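Local coordinates for protein DyP2 (PDB 4G2C) that probably oxidises dyes and lignin-related compounds with peroxide at its haem, as a multifunctional dye-decolorizing peroxidase that also carries a manganese site, at residues L51-L59 against M484-S492; D150-Y160 against V474-F482. All blocks are in the same frame, centred on the assembly; numbering follows the deposited sequence.

Contact 1 (L51-L59 against M484-S492)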
loop_
_atom_site.group_PDB
_atom_site.type_symbol
_atom_site.label_atom_id
_atom_site.label_comp_id
_atom_site.label_asym_id
_atom_site.label_seq_id
_atom_site.Cartn_x
_atom_site.Cartn_y
_atom_site.Cartn_z
ATOM N N LEU A 51 16.894 -4.818 -14.444
ATOM C CA LEU A 51 15.569 -4.565 -14.995
ATOM C C LEU A 51 15.011 -5.732 -15.800
ATOM O O LEU A 51 13.793 -5.932 -15.827
ATOM C CB LEU A 51 15.590 -3.320 -15.885
ATOM C CG LEU A 51 15.555 -1.963 -15.183
ATOM C CD1 LEU A 51 15.689 -0.830 -16.204
ATOM C CD2 LEU A 51 14.276 -1.810 -14.370
ATOM N N ASP A 52 15.899 -6.466 -16.477
ATOM C CA ASP A 52 15.513 -7.616 -17.293
ATOM C C ASP A 52 15.139 -8.782 -16.405
ATOM O O ASP A 52 14.428 -9.693 -16.835
ATOM C CB ASP A 52 16.662 -8.060 -18.217
ATOM C CG ASP A 52 16.889 -7.107 -19.373
ATOM O OD1 ASP A 52 15.905 -6.470 -19.808
ATOM O OD2 ASP A 52 18.043 -6.990 -19.840
ATOM N N GLU A 53 15.627 -8.764 -15.169
ATOM C CA GLU A 53 15.395 -9.893 -14.272
ATOM C C GLU A 53 14.449 -9.557 -13.114
ATOM O O GLU A 53 14.194 -10.385 -12.249
ATOM C CB GLU A 53 16.718 -10.441 -13.753
ATOM C CG GLU A 53 17.649 -10.927 -14.850
ATOM C CD GLU A 53 17.192 -12.241 -15.484
ATOM O OE1 GLU A 53 16.087 -12.726 -15.157
ATOM O OE2 GLU A 53 17.942 -12.791 -16.318
ATOM N N LEU A 54 13.917 -8.344 -13.118
ATOM C CA LEU A 54 13.028 -7.896 -12.050
ATOM C C LEU A 54 11.577 -8.104 -12.441
ATOM O O LEU A 54 11.192 -7.820 -13.571
ATOM C CB LEU A 54 13.242 -6.403 -11.754
ATOM C CG LEU A 54 12.594 -5.920 -10.455
ATOM C CD1 LEU A 54 13.430 -6.351 -9.245
ATOM C CD2 LEU A 54 12.368 -4.412 -10.451
ATOM N N GLN A 55 10.766 -8.556 -11.487
ATOM C CA GLN A 55 9.319 -8.593 -11.686
ATOM C C GLN A 55 8.738 -7.191 -11.826
ATOM O O GLN A 55 9.271 -6.238 -11.257
ATOM C CB GLN A 55 8.611 -9.308 -10.529
ATOM C CG GLN A 55 8.923 -10.790 -10.378
ATOM C CD GLN A 55 8.056 -11.415 -9.313
ATOM O OE1 GLN A 55 6.854 -11.162 -9.262
ATOM N NE2 GLN A 55 8.657 -12.211 -8.442
ATOM N N PRO A 56 7.633 -7.070 -12.591
ATOM C CA PRO A 56 6.799 -5.864 -12.659
ATOM C C PRO A 56 6.133 -5.559 -11.307
ATOM O O PRO A 56 6.146 -6.389 -10.385
ATOM C CB PRO A 56 5.706 -6.249 -13.671
ATOM C CG PRO A 56 6.242 -7.417 -14.423
ATOM C CD PRO A 56 7.122 -8.143 -13.462
ATOM N N ASN A 57 5.548 -4.368 -11.216
ATOM C CA ASN A 57 4.750 -3.943 -10.067
ATOM C C ASN A 57 5.599 -3.459 -8.889
ATOM O O ASN A 57 5.065 -2.961 -7.900
ATOM C CB ASN A 57 3.764 -5.039 -9.631
ATOM C CG ASN A 57 2.622 -4.498 -8.769
ATOM O OD1 ASN A 57 2.144 -3.373 -8.968
ATOM N ND2 ASN A 57 2.186 -5.291 -7.807
ATOM N N ILE A 58 6.923 -3.588 -9.003
ATOM C CA ILE A 58 7.786 -3.253 -7.885
ATOM C C ILE A 58 8.298 -1.811 -7.981
ATOM O O ILE A 58 7.931 -0.976 -7.170
ATOM C CB ILE A 58 8.943 -4.272 -7.713
ATOM C CG1 ILE A 58 8.385 -5.664 -7.376
ATOM C CG2 ILE A 58 9.880 -3.820 -6.605
ATOM C CD1 ILE A 58 9.388 -6.827 -7.562
ATOM N N LEU A 59 9.134 -1.525 -8.971
ATOM C CA LEU A 59 9.638 -0.161 -9.171
ATOM C C LEU A 59 8.546 0.784 -9.707
ATOM O O LEU A 59 8.662 2.008 -9.618
ATOM C CB LEU A 59 10.855 -0.151 -10.108
ATOM C CG LEU A 59 12.198 -0.749 -9.676
ATOM C CD1 LEU A 59 13.175 -0.719 -10.829
ATOM C CD2 LEU A 59 12.815 -0.026 -8.455
ATOM N N MET A 484 9.096 -11.336 -3.443
ATOM C CA MET A 484 9.082 -11.557 -4.886
ATOM C C MET A 484 10.526 -11.691 -5.357
ATOM O O MET A 484 11.281 -10.727 -5.357
ATOM C CB MET A 484 8.378 -10.444 -5.675
ATOM C CG MET A 484 7.219 -9.743 -4.997
ATOM S SD MET A 484 5.792 -10.694 -4.428
ATOM C CE MET A 484 6.420 -11.352 -2.897
ATOM N N PRO A 485 10.922 -12.904 -5.740
ATOM C CA PRO A 485 12.293 -13.147 -6.192
ATOM C C PRO A 485 12.501 -12.720 -7.629
ATOM O O PRO A 485 11.551 -12.378 -8.334
ATOM C CB PRO A 485 12.431 -14.666 -6.073
ATOM C CG PRO A 485 11.044 -15.169 -6.232
ATOM C CD PRO A 485 10.146 -14.151 -5.617
ATOM N N SER A 486 13.758 -12.726 -8.055
ATOM C CA SER A 486 14.106 -12.344 -9.408
ATOM C C SER A 486 13.620 -13.399 -10.391
ATOM O O SER A 486 13.446 -14.574 -10.029
ATOM C CB SER A 486 15.619 -12.189 -9.523
ATOM O OG SER A 486 16.244 -13.447 -9.339
ATOM N N LEU A 487 13.419 -12.985 -11.642
ATOM C CA LEU A 487 13.030 -13.920 -12.698
ATOM C C LEU A 487 14.070 -15.018 -12.932
ATOM O O LEU A 487 13.709 -16.166 -13.153
ATOM C CB LEU A 487 12.727 -13.188 -14.009
ATOM C CG LEU A 487 11.565 -12.190 -13.970
ATOM C CD1 LEU A 487 11.328 -11.555 -15.349
ATOM C CD2 LEU A 487 10.298 -12.825 -13.421
ATOM N N ALA A 488 15.351 -14.658 -12.883
ATOM C CA ALA A 488 16.432 -15.623 -13.051
ATOM C C ALA A 488 16.389 -16.707 -11.969
ATOM O O ALA A 488 16.688 -17.869 -12.235
ATOM C CB ALA A 488 17.796 -14.917 -13.070
ATOM N N PHE A 489 16.007 -16.334 -10.752
ATOM C CA PHE A 489 15.845 -17.343 -9.712
ATOM C C PHE A 489 14.756 -18.336 -10.093
ATOM O O PHE A 489 14.942 -19.550 -9.992
ATOM C CB PHE A 489 15.493 -16.721 -8.362
ATOM C CG PHE A 489 14.993 -17.728 -7.366
ATOM C CD1 PHE A 489 15.888 -18.534 -6.661
ATOM C CD2 PHE A 489 13.630 -17.899 -7.159
ATOM C CE1 PHE A 489 15.425 -19.472 -5.755
ATOM C CE2 PHE A 489 13.163 -18.833 -6.254
ATOM C CZ PHE A 489 14.057 -19.623 -5.556
ATOM N N LEU A 490 13.612 -17.808 -10.515
ATOM C CA LEU A 490 12.466 -18.646 -10.841
ATOM C C LEU A 490 12.777 -19.607 -12.002
ATOM O O LEU A 490 12.381 -20.770 -11.973
ATOM C CB LEU A 490 11.241 -17.785 -11.147
ATOM C CG LEU A 490 10.721 -16.898 -10.009
ATOM C CD1 LEU A 490 9.540 -16.062 -10.469
ATOM C CD2 LEU A 490 10.355 -17.703 -8.753
ATOM N N ARG A 491 13.495 -19.117 -13.010
ATOM C CA ARG A 491 13.904 -19.952 -14.139
ATOM C C ARG A 491 14.908 -21.029 -13.699
ATOM O O ARG A 491 14.927 -22.130 -14.251
ATOM C CB ARG A 491 14.513 -19.112 -15.272
ATOM C CG ARG A 491 13.582 -18.084 -15.935
ATOM C CD ARG A 491 14.164 -17.582 -17.279
ATOM N NE ARG A 491 15.524 -17.053 -17.134
ATOM C CZ ARG A 491 15.800 -15.824 -16.699
ATOM N NH1 ARG A 491 14.805 -15.016 -16.370
ATOM N NH2 ARG A 491 17.059 -15.402 -16.585
ATOM N N SER A 492 15.731 -20.708 -12.703
ATOM C CA SER A 492 16.803 -21.605 -12.258
ATOM C C SER A 492 16.321 -22.809 -11.441
ATOM O O SER A 492 17.110 -23.688 -11.098
ATOM C CB SER A 492 17.837 -20.828 -11.437
ATOM O OG SER A 492 17.371 -20.602 -10.107
HETATM O O HOH W 1 12.038 -9.544 -8.661
#
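Glu53 and Arg491 meet end-on in a two-bond salt bridge, NH1 of Arg491 2.9 Å from Glu53 OE1 and NH2 of Arg491 2.8 Å from Glu53 OE2. The carboxylate and guanidinium planes lie only 28° apart. The glutamate reaches it by a bend at chi2 (-73°), which also lays OE1 over the CB of Ala488; the arginine chain bends at chi3 (-54°) and passes one guanidinium face over its own helix, above Ala488 CA. The same glutamate works through its backbone, for Leu487 N donates to Glu53 O at 2.8 Å. In the DyP peroxidase fold this joins the last part of helix 45-53 and the loop after it to the C-terminal helix 487-491, whose N-cap is Ser486: its OG accepts from Phe489 N and also bonds Asp257. Further along, Gln55 stretches out beyond CG, and NE2 gives a nearly straight bond to Pro485 O (2.9 Å), in the carbonyl plane on a lone pair. A second bond, to Val117 O, also holds this NE2, while Met484 CB packs 3.3 Å from Gln55 NE2. Leu487 packs alongside, CD2 against Gln55 CG and CD1 near Asp52 O. Ile58 CD1 closes on Met484 CB at 4.2 Å.

Contact 2 (D150-Y160 against V474-F482)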
loop_
_atom_site.group_PDB
_atom_site.type_symbol
_atom_site.label_atom_id
_atom_site.label_comp_id
_atom_site.label_asym_id
_atom_site.label_seq_id
_atom_site.Cartn_x
_atom_site.Cartn_y
_atom_site.Cartn_z
ATOM N N ASP A 150 -2.396 -6.595 16.263
ATOM C CA ASP A 150 -3.367 -7.258 15.391
ATOM C C ASP A 150 -4.323 -8.155 16.178
ATOM O O ASP A 150 -4.011 -8.621 17.274
ATOM C CB ASP A 150 -2.651 -8.143 14.360
ATOM C CG ASP A 150 -2.190 -7.374 13.131
ATOM O OD1 ASP A 150 -2.713 -6.255 12.857
ATOM O OD2 ASP A 150 -1.303 -7.898 12.428
ATOM N N PRO A 151 -5.501 -8.407 15.617
ATOM C CA PRO A 151 -6.297 -9.464 16.237
ATOM C C PRO A 151 -5.512 -10.778 16.220
ATOM O O PRO A 151 -4.735 -11.013 15.284
ATOM C CB PRO A 151 -7.538 -9.552 15.337
ATOM C CG PRO A 151 -7.290 -8.572 14.183
ATOM C CD PRO A 151 -6.254 -7.622 14.629
ATOM N N ALA A 152 -5.700 -11.605 17.245
ATOM C CA ALA A 152 -5.093 -12.936 17.289
ATOM C C ALA A 152 -5.415 -13.721 16.026
ATOM O O ALA A 152 -6.448 -13.509 15.397
ATOM C CB ALA A 152 -5.565 -13.706 18.514
ATOM N N VAL A 153 -4.519 -14.628 15.667
ATOM C CA VAL A 153 -4.667 -15.421 14.454
ATOM C C VAL A 153 -5.975 -16.205 14.442
ATOM O O VAL A 153 -6.530 -16.445 13.372
ATOM C CB VAL A 153 -3.451 -16.362 14.246
ATOM C CG1 VAL A 153 -3.702 -17.337 13.098
ATOM C CG2 VAL A 153 -2.177 -15.534 14.007
ATOM N N THR A 154 -6.471 -16.592 15.624
ATOM C CA THR A 154 -7.720 -17.357 15.717
ATOM C C THR A 154 -8.931 -16.550 15.266
ATOM O O THR A 154 -9.994 -17.122 14.995
ATOM C CB THR A 154 -8.010 -17.920 17.143
ATOM O OG1 THR A 154 -8.108 -16.853 18.092
ATOM C CG2 THR A 154 -6.931 -18.933 17.581
ATOM N N GLU A 155 -8.768 -15.230 15.180
ATOM C CA GLU A 155 -9.844 -14.359 14.716
ATOM C C GLU A 155 -9.730 -14.047 13.219
ATOM O O GLU A 155 -10.610 -13.407 12.640
ATOM C CB GLU A 155 -9.887 -13.068 15.540
ATOM C CG GLU A 155 -9.982 -13.287 17.053
ATOM C CD GLU A 155 -11.230 -14.073 17.467
ATOM O OE1 GLU A 155 -12.309 -13.850 16.861
ATOM O OE2 GLU A 155 -11.131 -14.916 18.396
ATOM N N TRP A 156 -8.647 -14.494 12.595
ATOM C CA TRP A 156 -8.456 -14.286 11.158
ATOM C C TRP A 156 -9.387 -15.181 10.350
ATOM O O TRP A 156 -9.842 -16.205 10.841
ATOM C CB TRP A 156 -7.021 -14.615 10.751
ATOM C CG TRP A 156 -5.970 -13.685 11.272
ATOM C CD1 TRP A 156 -6.136 -12.664 12.157
ATOM C CD2 TRP A 156 -4.582 -13.694 10.923
ATOM N NE1 TRP A 156 -4.934 -12.036 12.388
ATOM C CE2 TRP A 156 -3.961 -12.653 11.647
ATOM C CE3 TRP A 156 -3.798 -14.491 10.079
ATOM C CZ2 TRP A 156 -2.598 -12.374 11.536
ATOM C CZ3 TRP A 156 -2.437 -14.225 9.983
ATOM C CH2 TRP A 156 -1.855 -13.173 10.703
ATOM N N GLU A 157 -9.659 -14.810 9.103
ATOM C CA GLU A 157 -10.383 -15.717 8.213
ATOM C C GLU A 157 -9.605 -17.025 8.035
ATOM O O GLU A 157 -8.370 -17.059 8.144
ATOM C CB GLU A 157 -10.708 -15.049 6.866
ATOM C CG GLU A 157 -11.611 -13.808 7.007
ATOM C CD GLU A 157 -11.971 -13.133 5.684
ATOM O OE1 GLU A 157 -11.416 -13.506 4.632
ATOM O OE2 GLU A 157 -12.826 -12.220 5.703
ATOM N N GLY A 158 -10.345 -18.099 7.770
ATOM C CA GLY A 158 -9.805 -19.446 7.766
ATOM C C GLY A 158 -8.555 -19.658 6.935
ATOM O O GLY A 158 -7.580 -20.234 7.420
ATOM N N HIS A 159 -8.566 -19.194 5.687
ATOM C CA HIS A 159 -7.413 -19.419 4.812
ATOM C C HIS A 159 -6.108 -18.750 5.275
ATOM O O HIS A 159 -5.030 -19.243 4.960
ATOM C CB HIS A 159 -7.733 -19.108 3.339
ATOM C CG HIS A 159 -8.342 -17.758 3.109
ATOM N ND1 HIS A 159 -9.517 -17.353 3.712
ATOM C CD2 HIS A 159 -7.948 -16.726 2.321
ATOM C CE1 HIS A 159 -9.815 -16.128 3.313
ATOM N NE2 HIS A 159 -8.882 -15.726 2.464
ATOM N N TYR A 160 -6.206 -17.669 6.052
ATOM C CA TYR A 160 -5.016 -16.996 6.593
ATOM C C TYR A 160 -4.462 -17.688 7.838
ATOM O O TYR A 160 -3.361 -17.368 8.300
ATOM C CB TYR A 160 -5.275 -15.500 6.858
ATOM C CG TYR A 160 -5.631 -14.740 5.592
ATOM C CD1 TYR A 160 -4.671 -14.485 4.623
ATOM C CD2 TYR A 160 -6.924 -14.305 5.350
ATOM C CE1 TYR A 160 -4.990 -13.807 3.445
ATOM C CE2 TYR A 160 -7.253 -13.617 4.174
ATOM C CZ TYR A 160 -6.278 -13.383 3.226
ATOM O OH TYR A 160 -6.581 -12.716 2.056
ATOM N N VAL A 474 -11.607 -0.240 10.684
ATOM C CA VAL A 474 -10.810 -1.114 9.836
ATOM C C VAL A 474 -10.373 -2.348 10.616
ATOM O O VAL A 474 -9.810 -2.240 11.711
ATOM C CB VAL A 474 -9.591 -0.374 9.258
ATOM C CG1 VAL A 474 -8.598 -1.360 8.631
ATOM C CG2 VAL A 474 -10.051 0.703 8.250
ATOM N N THR A 475 -10.648 -3.522 10.060
ATOM C CA THR A 475 -10.316 -4.768 10.743
ATOM C C THR A 475 -9.398 -5.667 9.928
ATOM O O THR A 475 -9.717 -6.041 8.798
ATOM C CB THR A 475 -11.591 -5.578 11.107
ATOM O OG1 THR A 475 -12.526 -4.729 11.781
ATOM C CG2 THR A 475 -11.245 -6.765 12.008
ATOM N N MET A 476 -8.265 -6.026 10.522
ATOM C CA MET A 476 -7.311 -6.946 9.903
ATOM C C MET A 476 -7.891 -8.363 9.910
ATOM O O MET A 476 -8.158 -8.922 10.981
ATOM C CB MET A 476 -5.981 -6.894 10.671
ATOM C CG MET A 476 -5.045 -8.088 10.500
ATOM S SD MET A 476 -4.480 -8.244 8.807
ATOM C CE MET A 476 -3.142 -9.420 9.013
ATOM N N LYS A 477 -8.078 -8.938 8.721
ATOM C CA LYS A 477 -8.741 -10.242 8.582
ATOM C C LYS A 477 -7.759 -11.386 8.350
ATOM O O LYS A 477 -8.161 -12.545 8.261
ATOM C CB LYS A 477 -9.745 -10.222 7.422
ATOM C CG LYS A 477 -10.813 -9.161 7.538
ATOM C CD LYS A 477 -11.640 -9.339 8.804
ATOM C CE LYS A 477 -12.568 -10.539 8.701
ATOM N NZ LYS A 477 -13.538 -10.546 9.839
ATOM N N GLY A 478 -6.480 -11.053 8.223
ATOM C CA GLY A 478 -5.456 -12.045 7.953
ATOM C C GLY A 478 -4.508 -11.557 6.870
ATOM O O GLY A 478 -4.869 -10.717 6.041
ATOM N N GLY A 479 -3.292 -12.092 6.865
ATOM C CA GLY A 479 -2.282 -11.657 5.918
ATOM C C GLY A 479 -1.015 -12.453 6.084
ATOM O O GLY A 479 -0.956 -13.322 6.960
ATOM N N GLU A 480 -0.007 -12.174 5.250
ATOM C CA GLU A 480 1.282 -12.879 5.341
ATOM C C GLU A 480 2.406 -12.084 4.686
ATOM O O GLU A 480 2.148 -11.155 3.908
ATOM C CB GLU A 480 1.167 -14.290 4.721
ATOM C CG GLU A 480 2.435 -15.141 4.782
ATOM C CD GLU A 480 2.992 -15.326 6.199
ATOM O OE1 GLU A 480 2.607 -16.298 6.885
ATOM O OE2 GLU A 480 3.835 -14.512 6.622
ATOM N N TYR A 481 3.651 -12.442 5.000
ATOM C CA TYR A 481 4.811 -11.805 4.370
ATOM C C TYR A 481 5.449 -12.715 3.332
ATOM O O TYR A 481 5.588 -13.917 3.555
ATOM C CB TYR A 481 5.885 -11.446 5.398
ATOM C CG TYR A 481 5.483 -10.464 6.459
ATOM C CD1 TYR A 481 4.728 -9.340 6.148
ATOM C CD2 TYR A 481 5.858 -10.666 7.789
ATOM C CE1 TYR A 481 4.368 -8.424 7.134
ATOM C CE2 TYR A 481 5.503 -9.767 8.781
ATOM C CZ TYR A 481 4.754 -8.643 8.453
ATOM O OH TYR A 481 4.397 -7.737 9.436
ATOM N N PHE A 482 5.866 -12.121 2.216
ATOM C CA PHE A 482 6.438 -12.856 1.089
ATOM C C PHE A 482 7.696 -12.148 0.540
ATOM O O PHE A 482 8.048 -11.052 0.953
ATOM C CB PHE A 482 5.428 -12.938 -0.057
ATOM C CG PHE A 482 4.105 -13.601 0.296
ATOM C CD1 PHE A 482 3.091 -12.886 0.922
ATOM C CD2 PHE A 482 3.856 -14.915 -0.068
ATOM C CE1 PHE A 482 1.871 -13.479 1.212
ATOM C CE2 PHE A 482 2.644 -15.510 0.218
ATOM C CZ PHE A 482 1.649 -14.798 0.857
HETATM O O HOH W 2 -10.047 -10.412 12.313
HETATM O O HOH W 3 -15.206 -12.494 8.022
HETATM O O HOH W 4 -1.180 -16.322 7.217
#
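Trp156 lies with one indole face against the glycine pair of strand 474-484. CG stands anti to the carbonyl carbon, beside the backbone N (chi1 -68°), which brings that face onto Gly478. Trp156 CB sits 3.4 Å from Lys477 O. CG and CD2 come next, with Gly478 CA above them as a CH-pi contact, 3.9 Å from the centroid of the five-membered ring of Trp156 and 26° off its normal. CE2 and CE3 still lie near that carbon, Trp156 CZ3 approaches Gly479 O at 3.5 Å with CH2 beside it, and on the other rim CZ2 touches Met476 CE. NE1 turns back to Pro151 O in a weak bond, and Val153 CA covers the opposite face. With Trp156 replaced by an alanine, Gly478 CA and the Met476 methyl lose their aromatic partner, and a gap is likely to open between loop and strand.

Tyr160 brings its own ring over Gly478 C, its other face against His159, and its hydroxyl bonds Glu199. A CB modelled on Gly478 would collide with that of Tyr160, and the backbone there (phi 135°) also calls for glycine. The loop after helix 145-148 is thus pressed onto a strand whose Val474 touches the porphyrin. Glu157 N donates to Lys477 O at 2.8 Å.

Glu157 OE1 pairs with Lys275, whereas OE2 stays 4.5 Å from Lys477 NZ, so their attraction is probably modest. Packing, one direct hydrogen bond and two bridging waters, Glu155 O to Met476 O and Tyr160 O to Gly479 O, probably carry most of the join.

How the contacts relate
From the N terminus the chain first passes through 51-59, the last part of helix 45-53 and the loop after it, and then through 150-160, the loop between helix 145-148 and strand 166-172. Both are met by the C-terminal region: strand 474-484 meets the loop in contact 2, and the last residue of that strand and the C-terminal helix, after a two-residue link, meet 51-59 in contact 1. Contact 2 thus closes the inner loop, of 313 intervening residues, and contact 1 the outer one, of 424; the two nest without crossing. With centres about 28 Å apart, they fasten the last strand and helix to two separate places in the N-terminal part.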